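Long-range contacts in lectin (Trichosanthes anguina, PDB 4HR6), which is the ribosome-inactivating-protein-like part of a three-chain, nontoxic seed lectin that binds carbohydrate, probably through its beta-trefoil chain: residues W150-T161 against V195-T206; S35-N43 against T56-N65. All coordinates share one frame; numbering follows the deposited sequence.

Contact 1: residues W150-T161 against V195-T206; sequences WSEISLQIQAST and VALQLYHCQVST
Q158 and the backbone of L199-C202 form the tight centre of this contact, in which the C-terminal tail of a chain related to ribosome-inactivating proteins is laid along helix 141-159. The Q158 side chain reaches toward the tail, extended beyond CG (chi2 152°), and four hydrogen bonds hold its amide. OE1 accepts from H201 N at 2.8 Å, in the carbonyl plane on a lone pair, and from C202 N at 2.9 Å, nearly along the C=O axis. NE2 donates to L199 O (2.7 Å) and, at 3.2 Å, to Q198 OE1, both close to its own amide plane; the amide is thus fixed in rotation. Q198 NE2 turns to I34 O of a neighbouring chain.

One turn earlier, S154 OG acts as a relay, accepting from L199 N at 3.0 Å while donating to W150 O. The W150 indole aims NE1 in its ring plane at L197 O (2.9 Å), and L199 CB lies over one face of its six-membered ring. L155 CB sits likewise over a face of the H201 imidazole, whose NE2 donates to S151 O (3.0 Å) from above the carbonyl plane; S151 O also accepts from L155 N.

Towards the chain end the packing slackens. C202 is tied by a disulfide to C3 of a second neighbouring chain, consistent with the interchain bond of type II relatives. Beyond it, S205 and T206 are exposed and poorly ordered, while V204 leans on T161, whose OG1 donates to Q158 O at 2.7 Å.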
loop_
_atom_site.group_PDB
_atom_site.type_symbol
_atom_site.label_atom_id
_atom_site.label_comp_id
_atom_site.label_asym_id
_atom_site.label_seq_id
_atom_site.Cartn_x
_atom_site.Cartn_y
_atom_site.Cartn_z
ATOM N N TRP B 150 9.228 -6.722 4.591
ATOM C CA TRP B 150 8.101 -6.417 5.485
ATOM C C TRP B 150 8.515 -5.815 6.822
ATOM O O TRP B 150 7.875 -4.888 7.327
ATOM C CB TRP B 150 7.299 -7.684 5.751
ATOM C CG TRP B 150 6.195 -7.504 6.689
ATOM C CD1 TRP B 150 5.075 -6.770 6.490
ATOM C CD2 TRP B 150 6.057 -8.106 7.984
ATOM N NE1 TRP B 150 4.242 -6.865 7.583
ATOM C CE2 TRP B 150 4.826 -7.669 8.519
ATOM C CE3 TRP B 150 6.863 -8.957 8.751
ATOM C CZ2 TRP B 150 4.370 -8.054 9.781
ATOM C CZ3 TRP B 150 6.414 -9.346 10.007
ATOM C CH2 TRP B 150 5.169 -8.904 10.506
ATOM N N SER B 151 9.559 -6.383 7.417
ATOM C CA SER B 151 10.065 -5.883 8.683
ATOM C C SER B 151 10.544 -4.449 8.566
ATOM O O SER B 151 10.209 -3.606 9.377
ATOM C CB SER B 151 11.226 -6.752 9.177
ATOM O OG SER B 151 11.661 -6.255 10.425
ATOM N N GLU B 152 11.346 -4.205 7.550
ATOM C CA GLU B 152 11.909 -2.897 7.265
ATOM C C GLU B 152 10.829 -1.865 6.897
ATOM O O GLU B 152 10.907 -0.720 7.335
ATOM C CB GLU B 152 12.900 -3.051 6.121
ATOM C CG GLU B 152 13.690 -1.814 5.762
ATOM C CD GLU B 152 14.582 -1.302 6.884
ATOM O OE1 GLU B 152 14.952 -2.077 7.781
ATOM O OE2 GLU B 152 14.916 -0.102 6.856
ATOM N N ILE B 153 9.836 -2.273 6.097
ATOM C CA ILE B 153 8.688 -1.408 5.776
ATOM C C ILE B 153 7.922 -1.068 7.021
ATOM O O ILE B 153 7.566 0.082 7.234
ATOM C CB ILE B 153 7.704 -2.081 4.786
ATOM C CG1 ILE B 153 8.308 -2.126 3.394
ATOM C CG2 ILE B 153 6.352 -1.371 4.732
ATOM C CD1 ILE B 153 7.577 -3.069 2.461
ATOM N N SER B 154 7.637 -2.057 7.847
ATOM C CA SER B 154 6.991 -1.748 9.115
ATOM C C SER B 154 7.788 -0.725 9.954
ATOM O O SER B 154 7.218 0.166 10.543
ATOM C CB SER B 154 6.800 -3.012 9.954
ATOM O OG SER B 154 6.056 -4.003 9.305
ATOM N N LEU B 155 9.106 -0.897 10.048
ATOM C CA LEU B 155 9.949 0.049 10.787
ATOM C C LEU B 155 9.841 1.453 10.195
ATOM O O LEU B 155 9.710 2.421 10.927
ATOM C CB LEU B 155 11.430 -0.374 10.755
ATOM C CG LEU B 155 12.438 0.605 11.383
ATOM C CD1 LEU B 155 12.197 0.801 12.860
ATOM C CD2 LEU B 155 13.850 0.100 11.205
ATOM N N GLN B 156 9.926 1.562 8.873
ATOM C CA GLN B 156 9.900 2.865 8.241
ATOM C C GLN B 156 8.551 3.565 8.367
ATOM O O GLN B 156 8.494 4.789 8.480
ATOM C CB GLN B 156 10.324 2.769 6.776
ATOM C CG GLN B 156 11.740 2.253 6.571
ATOM C CD GLN B 156 12.783 3.027 7.360
ATOM O OE1 GLN B 156 12.622 4.215 7.635
ATOM N NE2 GLN B 156 13.851 2.343 7.744
ATOM N N ILE B 157 7.463 2.800 8.373
ATOM C CA ILE B 157 6.158 3.398 8.624
ATOM C C ILE B 157 6.135 4.046 10.000
ATOM O O ILE B 157 5.678 5.187 10.156
ATOM C CB ILE B 157 5.015 2.369 8.515
ATOM C CG1 ILE B 157 4.837 1.963 7.062
ATOM C CG2 ILE B 157 3.696 2.950 9.040
ATOM C CD1 ILE B 157 3.853 0.833 6.859
ATOM N N GLN B 158 6.584 3.304 11.008
ATOM C CA GLN B 158 6.617 3.844 12.366
ATOM C C GLN B 158 7.547 5.045 12.477
ATOM O O GLN B 158 7.204 6.065 13.084
ATOM C CB GLN B 158 6.969 2.762 13.371
ATOM C CG GLN B 158 5.805 1.786 13.590
ATOM C CD GLN B 158 6.235 0.384 14.007
ATOM O OE1 GLN B 158 6.985 0.205 14.968
ATOM N NE2 GLN B 158 5.736 -0.619 13.297
ATOM N N ALA B 159 8.699 4.939 11.838
ATOM C CA ALA B 159 9.685 5.982 11.852
ATOM C C ALA B 159 9.171 7.258 11.182
ATOM O O ALA B 159 9.481 8.367 11.620
ATOM C CB ALA B 159 10.933 5.491 11.157
ATOM N N SER B 160 8.375 7.086 10.127
ATOM C CA SER B 160 7.835 8.196 9.346
ATOM C C SER B 160 6.949 9.141 10.138
ATOM O O SER B 160 6.735 10.272 9.717
ATOM C CB SER B 160 7.021 7.668 8.169
ATOM O OG SER B 160 5.719 7.286 8.611
ATOM N N THR B 161 6.427 8.692 11.275
ATOM C CA THR B 161 5.569 9.543 12.074
ATOM C C THR B 161 6.310 10.727 12.690
ATOM O O THR B 161 5.667 11.675 13.132
ATOM C CB THR B 161 4.913 8.785 13.229
ATOM O OG1 THR B 161 5.923 8.221 14.063
ATOM C CG2 THR B 161 4.001 7.689 12.700
ATOM N N VAL B 195 0.183 -2.784 2.551
ATOM C CA VAL B 195 0.523 -3.335 3.837
ATOM C C VAL B 195 -0.709 -3.391 4.711
ATOM O O VAL B 195 -1.288 -2.363 5.026
ATOM C CB VAL B 195 1.607 -2.487 4.562
ATOM C CG1 VAL B 195 1.955 -3.125 5.893
ATOM C CG2 VAL B 195 2.850 -2.367 3.716
ATOM N N ALA B 196 -1.102 -4.584 5.132
ATOM C CA ALA B 196 -2.328 -4.730 5.919
ATOM C C ALA B 196 -2.040 -4.977 7.368
ATOM O O ALA B 196 -2.908 -4.756 8.193
ATOM C CB ALA B 196 -3.218 -5.846 5.357
ATOM N N LEU B 197 -0.827 -5.450 7.681
ATOM C CA LEU B 197 -0.402 -5.681 9.056
ATOM C C LEU B 197 1.038 -5.237 9.187
ATOM O O LEU B 197 1.829 -5.467 8.284
ATOM C CB LEU B 197 -0.477 -7.163 9.401
ATOM C CG LEU B 197 -1.850 -7.801 9.569
ATOM C CD1 LEU B 197 -1.687 -9.298 9.792
ATOM C CD2 LEU B 197 -2.658 -7.182 10.691
ATOM N N GLN B 198 1.395 -4.608 10.306
ATOM C CA GLN B 198 2.787 -4.211 10.486
ATOM C C GLN B 198 3.397 -4.758 11.765
ATOM O O GLN B 198 2.744 -4.824 12.815
ATOM C CB GLN B 198 2.972 -2.695 10.374
ATOM C CG GLN B 198 2.296 -1.861 11.429
ATOM C CD GLN B 198 2.431 -0.378 11.142
ATOM O OE1 GLN B 198 3.533 0.159 11.140
ATOM N NE2 GLN B 198 1.309 0.293 10.911
ATOM N N LEU B 199 4.657 -5.163 11.645
ATOM C CA LEU B 199 5.449 -5.585 12.794
ATOM C C LEU B 199 5.727 -4.398 13.714
ATOM O O LEU B 199 6.139 -3.333 13.249
ATOM C CB LEU B 199 6.774 -6.175 12.306
ATOM C CG LEU B 199 7.708 -6.813 13.339
ATOM C CD1 LEU B 199 7.119 -8.084 13.918
ATOM C CD2 LEU B 199 9.037 -7.109 12.663
ATOM N N TYR B 200 5.509 -4.594 15.008
ATOM C CA TYR B 200 5.888 -3.616 16.025
ATOM C C TYR B 200 7.411 -3.453 16.176
ATOM O O TYR B 200 8.136 -4.414 16.345
ATOM C CB TYR B 200 5.296 -4.018 17.374
ATOM C CG TYR B 200 5.694 -3.095 18.490
ATOM C CD1 TYR B 200 6.777 -3.405 19.317
ATOM C CD2 TYR B 200 5.015 -1.904 18.710
ATOM C CE1 TYR B 200 7.157 -2.567 20.335
ATOM C CE2 TYR B 200 5.383 -1.066 19.735
ATOM C CZ TYR B 200 6.465 -1.402 20.541
ATOM O OH TYR B 200 6.843 -0.577 21.565
ATOM N N HIS B 201 7.885 -2.221 16.094
ATOM C CA HIS B 201 9.289 -1.903 16.396
ATOM C C HIS B 201 9.357 -0.880 17.507
ATOM O O HIS B 201 10.183 -1.019 18.411
ATOM C CB HIS B 201 10.015 -1.318 15.189
ATOM C CG HIS B 201 10.328 -2.308 14.114
ATOM N ND1 HIS B 201 11.464 -3.077 14.127
ATOM C CD2 HIS B 201 9.669 -2.631 12.979
ATOM C CE1 HIS B 201 11.495 -3.837 13.045
ATOM N NE2 HIS B 201 10.420 -3.577 12.328
ATOM N N CYS B 202 8.518 0.161 17.433
ATOM C CA CYS B 202 8.603 1.276 18.374
ATOM C C CYS B 202 7.247 1.824 18.775
ATOM O O CYS B 202 6.293 1.720 18.003
ATOM C CB CYS B 202 9.414 2.391 17.755
ATOM S SG CYS B 202 11.185 2.045 17.628
ATOM N N GLN B 203 7.170 2.396 19.984
ATOM C CA GLN B 203 5.956 3.022 20.467
ATOM C C GLN B 203 5.865 4.483 20.046
ATOM O O GLN B 203 6.272 5.370 20.796
ATOM C CB GLN B 203 5.826 2.905 21.995
ATOM C CG GLN B 203 4.731 1.949 22.459
ATOM C CD GLN B 203 3.493 2.621 23.040
ATOM O OE1 GLN B 203 3.587 3.543 23.854
ATOM N NE2 GLN B 203 2.317 2.121 22.658
ATOM N N VAL B 204 5.305 4.733 18.862
ATOM C CA VAL B 204 5.097 6.118 18.368
ATOM C C VAL B 204 3.597 6.371 18.174
ATOM O O VAL B 204 2.788 5.533 18.568
ATOM C CB VAL B 204 5.875 6.408 17.051
ATOM C CG1 VAL B 204 6.263 7.889 16.977
ATOM C CG2 VAL B 204 7.144 5.571 16.955
ATOM N N SER B 205 3.212 7.504 17.584
ATOM C CA SER B 205 1.793 7.741 17.245
ATOM C C SER B 205 1.532 8.827 16.192
ATOM O O SER B 205 2.314 9.772 16.055
ATOM C CB SER B 205 1.006 8.110 18.507
ATOM O OG SER B 205 -0.384 8.148 18.235
ATOM N N THR B 206 0.427 8.655 15.456
ATOM C CA THR B 206 -0.255 9.736 14.734
ATOM C C THR B 206 -1.625 9.919 15.381
ATOM O O THR B 206 -2.333 10.883 15.105
ATOM C CB THR B 206 -0.463 9.433 13.229
ATOM O OG1 THR B 206 -1.104 8.161 13.057
ATOM C CG2 THR B 206 0.859 9.432 12.481
#

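Contact 2: residues S35-N43 against T56-N65; sequences SHESYFFLN and THQNVLNFDN
Backbone hydrogen bonds between H36-F40 and H57-L61 form the ladder of this contact: H57 N to H36 O, S38 N to H57 O, N59 N to S38 O, F40 N to N59 O, and L61 N to F40 O, the last almost straight at 2.7 Å. The pattern is that of parallel strands, E37 pairing with H57 and F40 with V60. Beyond the strands L42 N reaches F63 O, at 3.2 Å.

Polar side chains add a second layer on the face bearing E37, Y39, H57 and N59. E37 bends at chi2 (-68°), bringing its carboxylate to the other strand. OE1 takes N59 ND2 on its anti lone pair at 3.0 Å, whereas OE2 is met by H57 ND1 (2.9 Å) from above the carboxylate plane. N59 ND2 also donates to S38 O, which N59 N approaches from the opposite face of the carbonyl. On the other face, S38 OG and T56 OG1 lie 2.7 Å apart, and T56 OG1 is also hydrogen-bonded to F53 O. Past the strands N43 ND2 donates to N65 OD1 at 2.9 Å, N43 OD1 accepts from N65 N, and a water bridges N43 O to N65 ND2.

Such pairing is the outcome of a beta-alpha-beta crossover: strand 37-40 leads through helix 46-51 to strand 57-60, the outermost strand, within this chain, of the mixed N-terminal sheet. Helix 46-51 covers the pair: the F49 ring stacks on that of F40, and F49 O accepts from Q58 NE2.

Aromatic and apolar contacts join F41 to F63 and N65. N65 CB stands over the centre of the F41 ring, 3.9 Å from its centroid, and F41 CE2 meets the F63 ring edge at CE1. Both rings pack against F107 of helix 103-119.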
loop_
_atom_site.group_PDB
_atom_site.type_symbol
_atom_site.label_atom_id
_atom_site.label_comp_id
_atom_site.label_asym_id
_atom_site.label_seq_id
_atom_site.Cartn_x
_atom_site.Cartn_y
_atom_site.Cartn_z
ATOM N N SER B 35 -3.058 -36.880 16.030
ATOM C CA SER B 35 -1.718 -37.436 16.192
ATOM C C SER B 35 -1.179 -37.085 17.580
ATOM O O SER B 35 -1.642 -36.123 18.190
ATOM C CB SER B 35 -0.799 -36.880 15.111
ATOM O OG SER B 35 0.526 -37.395 15.229
ATOM N N HIS B 36 -0.204 -37.859 18.060
ATOM C CA HIS B 36 0.526 -37.544 19.315
ATOM C C HIS B 36 1.859 -36.920 19.039
ATOM O O HIS B 36 2.674 -36.831 19.945
ATOM C CB HIS B 36 0.838 -38.799 20.141
ATOM C CG HIS B 36 -0.269 -39.771 20.177
ATOM N ND1 HIS B 36 -1.542 -39.408 20.548
ATOM C CD2 HIS B 36 -0.318 -41.082 19.853
ATOM C CE1 HIS B 36 -2.333 -40.461 20.455
ATOM N NE2 HIS B 36 -1.615 -41.491 20.042
ATOM N N GLU B 37 2.107 -36.555 17.785
ATOM C CA GLU B 37 3.342 -35.906 17.387
ATOM C C GLU B 37 3.043 -34.454 17.060
ATOM O O GLU B 37 1.944 -34.132 16.610
ATOM C CB GLU B 37 3.924 -36.569 16.155
ATOM C CG GLU B 37 4.034 -38.078 16.236
ATOM C CD GLU B 37 5.063 -38.546 17.243
ATOM O OE1 GLU B 37 6.156 -37.962 17.324
ATOM O OE2 GLU B 37 4.777 -39.525 17.953
ATOM N N SER B 38 4.035 -33.598 17.305
ATOM C CA SER B 38 4.006 -32.221 16.898
ATOM C C SER B 38 5.402 -31.882 16.382
ATOM O O SER B 38 6.384 -32.589 16.656
ATOM C CB SER B 38 3.584 -31.325 18.068
ATOM O OG SER B 38 4.531 -31.374 19.130
ATOM N N TYR B 39 5.498 -30.818 15.597
ATOM C CA TYR B 39 6.761 -30.482 14.952
ATOM C C TYR B 39 7.032 -29.009 15.128
ATOM O O TYR B 39 6.159 -28.180 14.895
ATOM C CB TYR B 39 6.729 -30.875 13.481
ATOM C CG TYR B 39 6.402 -32.323 13.283
ATOM C CD1 TYR B 39 5.092 -32.742 13.235
ATOM C CD2 TYR B 39 7.406 -33.274 13.199
ATOM C CE1 TYR B 39 4.774 -34.071 13.093
ATOM C CE2 TYR B 39 7.099 -34.615 13.062
ATOM C CZ TYR B 39 5.771 -35.002 13.004
ATOM O OH TYR B 39 5.419 -36.329 12.864
ATOM N N PHE B 40 8.241 -28.704 15.584
ATOM C CA PHE B 40 8.625 -27.361 15.973
ATOM C C PHE B 40 9.800 -26.975 15.118
ATOM O O PHE B 40 10.682 -27.804 14.877
ATOM C CB PHE B 40 9.044 -27.318 17.445
ATOM C CG PHE B 40 7.895 -27.277 18.400
ATOM C CD1 PHE B 40 7.133 -28.400 18.638
ATOM C CD2 PHE B 40 7.576 -26.106 19.073
ATOM C CE1 PHE B 40 6.072 -28.357 19.533
ATOM C CE2 PHE B 40 6.511 -26.050 19.953
ATOM C CZ PHE B 40 5.756 -27.183 20.190
ATOM N N PHE B 41 9.812 -25.726 14.654
ATOM C CA PHE B 41 10.995 -25.201 13.985
ATOM C C PHE B 41 12.133 -25.104 14.980
ATOM O O PHE B 41 11.920 -24.885 16.164
ATOM C CB PHE B 41 10.717 -23.825 13.361
ATOM C CG PHE B 41 9.911 -23.895 12.091
ATOM C CD1 PHE B 41 8.537 -23.767 12.120
ATOM C CD2 PHE B 41 10.528 -24.129 10.877
ATOM C CE1 PHE B 41 7.784 -23.853 10.964
ATOM C CE2 PHE B 41 9.780 -24.216 9.708
ATOM C CZ PHE B 41 8.404 -24.075 9.753
ATOM N N LEU B 42 13.341 -25.243 14.456
ATOM C CA LEU B 42 14.562 -25.219 15.215
ATOM C C LEU B 42 14.706 -23.900 16.007
ATOM O O LEU B 42 15.248 -23.888 17.097
ATOM C CB LEU B 42 15.722 -25.428 14.251
ATOM C CG LEU B 42 17.145 -25.618 14.772
ATOM C CD1 LEU B 42 17.214 -26.719 15.829
ATOM C CD2 LEU B 42 18.035 -25.938 13.583
ATOM N N ASN B 43 14.193 -22.803 15.468
ATOM C CA ASN B 43 14.292 -21.529 16.136
ATOM C C ASN B 43 12.985 -21.102 16.753
ATOM O O ASN B 43 12.802 -19.934 17.054
ATOM C CB ASN B 43 14.807 -20.472 15.167
ATOM C CG ASN B 43 13.819 -20.166 14.065
ATOM O OD1 ASN B 43 13.069 -21.032 13.648
ATOM N ND2 ASN B 43 13.823 -18.942 13.588
ATOM N N THR B 56 1.949 -33.935 23.546
ATOM C CA THR B 56 2.398 -34.624 22.337
ATOM C C THR B 56 3.879 -34.880 22.470
ATOM O O THR B 56 4.532 -34.295 23.323
ATOM C CB THR B 56 2.122 -33.783 21.047
ATOM O OG1 THR B 56 2.980 -32.631 20.992
ATOM C CG2 THR B 56 0.716 -33.328 21.028
ATOM N N HIS B 57 4.411 -35.758 21.637
ATOM C CA HIS B 57 5.847 -35.856 21.467
ATOM C C HIS B 57 6.235 -34.689 20.582
ATOM O O HIS B 57 5.753 -34.592 19.468
ATOM C CB HIS B 57 6.253 -37.159 20.773
ATOM C CG HIS B 57 5.733 -38.387 21.436
ATOM N ND1 HIS B 57 4.828 -39.231 20.827
ATOM C CD2 HIS B 57 5.979 -38.917 22.660
ATOM C CE1 HIS B 57 4.534 -40.222 21.649
ATOM N NE2 HIS B 57 5.217 -40.054 22.768
ATOM N N GLN B 58 7.088 -33.807 21.090
ATOM C CA GLN B 58 7.479 -32.601 20.396
ATOM C C GLN B 58 8.745 -32.845 19.619
ATOM O O GLN B 58 9.809 -32.940 20.181
ATOM C CB GLN B 58 7.679 -31.446 21.384
ATOM C CG GLN B 58 6.418 -31.069 22.157
ATOM C CD GLN B 58 6.679 -30.048 23.257
ATOM O OE1 GLN B 58 7.723 -30.065 23.862
ATOM N NE2 GLN B 58 5.734 -29.145 23.491
ATOM N N ASN B 59 8.631 -32.944 18.307
ATOM C CA ASN B 59 9.806 -33.112 17.462
ATOM C C ASN B 59 10.323 -31.760 17.021
ATOM O O ASN B 59 9.546 -30.834 16.801
ATOM C CB ASN B 59 9.444 -33.952 16.248
ATOM C CG ASN B 59 8.890 -35.288 16.641
ATOM O OD1 ASN B 59 9.650 -36.188 16.975
ATOM N ND2 ASN B 59 7.564 -35.426 16.630
ATOM N N VAL B 60 11.629 -31.664 16.878
ATOM C CA VAL B 60 12.283 -30.448 16.441
ATOM C C VAL B 60 12.804 -30.645 15.014
ATOM O O VAL B 60 13.585 -31.545 14.756
ATOM C CB VAL B 60 13.456 -30.098 17.373
ATOM C CG1 VAL B 60 14.112 -28.792 16.956
ATOM C CG2 VAL B 60 12.959 -29.997 18.803
ATOM N N LEU B 61 12.382 -29.785 14.097
ATOM C CA LEU B 61 12.813 -29.883 12.702
ATOM C C LEU B 61 14.254 -29.427 12.581
ATOM O O LEU B 61 14.750 -28.695 13.426
ATOM C CB LEU B 61 11.880 -29.052 11.801
ATOM C CG LEU B 61 10.431 -29.528 11.913
ATOM C CD1 LEU B 61 9.433 -28.540 11.350
ATOM C CD2 LEU B 61 10.248 -30.896 11.266
ATOM N N ASN B 62 14.930 -29.874 11.536
ATOM C CA ASN B 62 16.322 -29.520 11.317
ATOM C C ASN B 62 16.477 -28.347 10.351
ATOM O O ASN B 62 17.439 -28.274 9.610
ATOM C CB ASN B 62 17.130 -30.738 10.849
ATOM C CG ASN B 62 16.616 -31.324 9.547
ATOM O OD1 ASN B 62 15.415 -31.262 9.239
ATOM N ND2 ASN B 62 17.521 -31.924 8.780
ATOM N N PHE B 63 15.516 -27.426 10.388
ATOM C CA PHE B 63 15.624 -26.140 9.704
ATOM C C PHE B 63 14.759 -25.145 10.463
ATOM O O PHE B 63 13.926 -25.539 11.297
ATOM C CB PHE B 63 15.160 -26.223 8.239
ATOM C CG PHE B 63 13.880 -26.971 8.046
ATOM C CD1 PHE B 63 12.674 -26.342 8.158
ATOM C CD2 PHE B 63 13.899 -28.326 7.775
ATOM C CE1 PHE B 63 11.494 -27.043 7.984
ATOM C CE2 PHE B 63 12.737 -29.037 7.610
ATOM C CZ PHE B 63 11.528 -28.399 7.713
ATOM N N ASP B 64 14.964 -23.863 10.185
ATOM C CA ASP B 64 14.243 -22.826 10.893
ATOM C C ASP B 64 13.226 -22.145 9.972
ATOM O O ASP B 64 13.064 -22.529 8.803
ATOM C CB ASP B 64 15.196 -21.875 11.639
ATOM C CG ASP B 64 16.022 -21.014 10.748
ATOM O OD1 ASP B 64 15.507 -20.495 9.739
ATOM O OD2 ASP B 64 17.196 -20.796 11.099
ATOM N N ASN B 65 12.481 -21.205 10.526
ATOM C CA ASN B 65 11.363 -20.631 9.817
ATOM C C ASN B 65 11.733 -19.435 8.952
ATOM O O ASN B 65 10.865 -18.734 8.491
ATOM C CB ASN B 65 10.226 -20.289 10.785
ATOM C CG ASN B 65 10.644 -19.357 11.889
ATOM O OD1 ASN B 65 11.581 -18.604 11.751
ATOM N ND2 ASN B 65 9.912 -19.384 12.986
HETATM O O HOH W 1 10.648 -18.240 15.678
#

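Along the chain the two contacts come in series: contact 2 closes in the N-terminal mixed sheet before contact 1 opens on helix 141-159 and ends at the C-terminus. Their centres lie 31 Å apart and their nearest atoms about 10 Å, without touching. No strand or helix belongs to both, yet helix 103-119 spans the interval, with F107 packing on the loop ends of contact 2 and K119 lying against W150 in contact 1. The surroundings differ as well. Two neighbouring chains reach contact 1, whereas none touches contact 2, so contact 1 lies at the interface with the other chains, while contact 2 lies within its own chain.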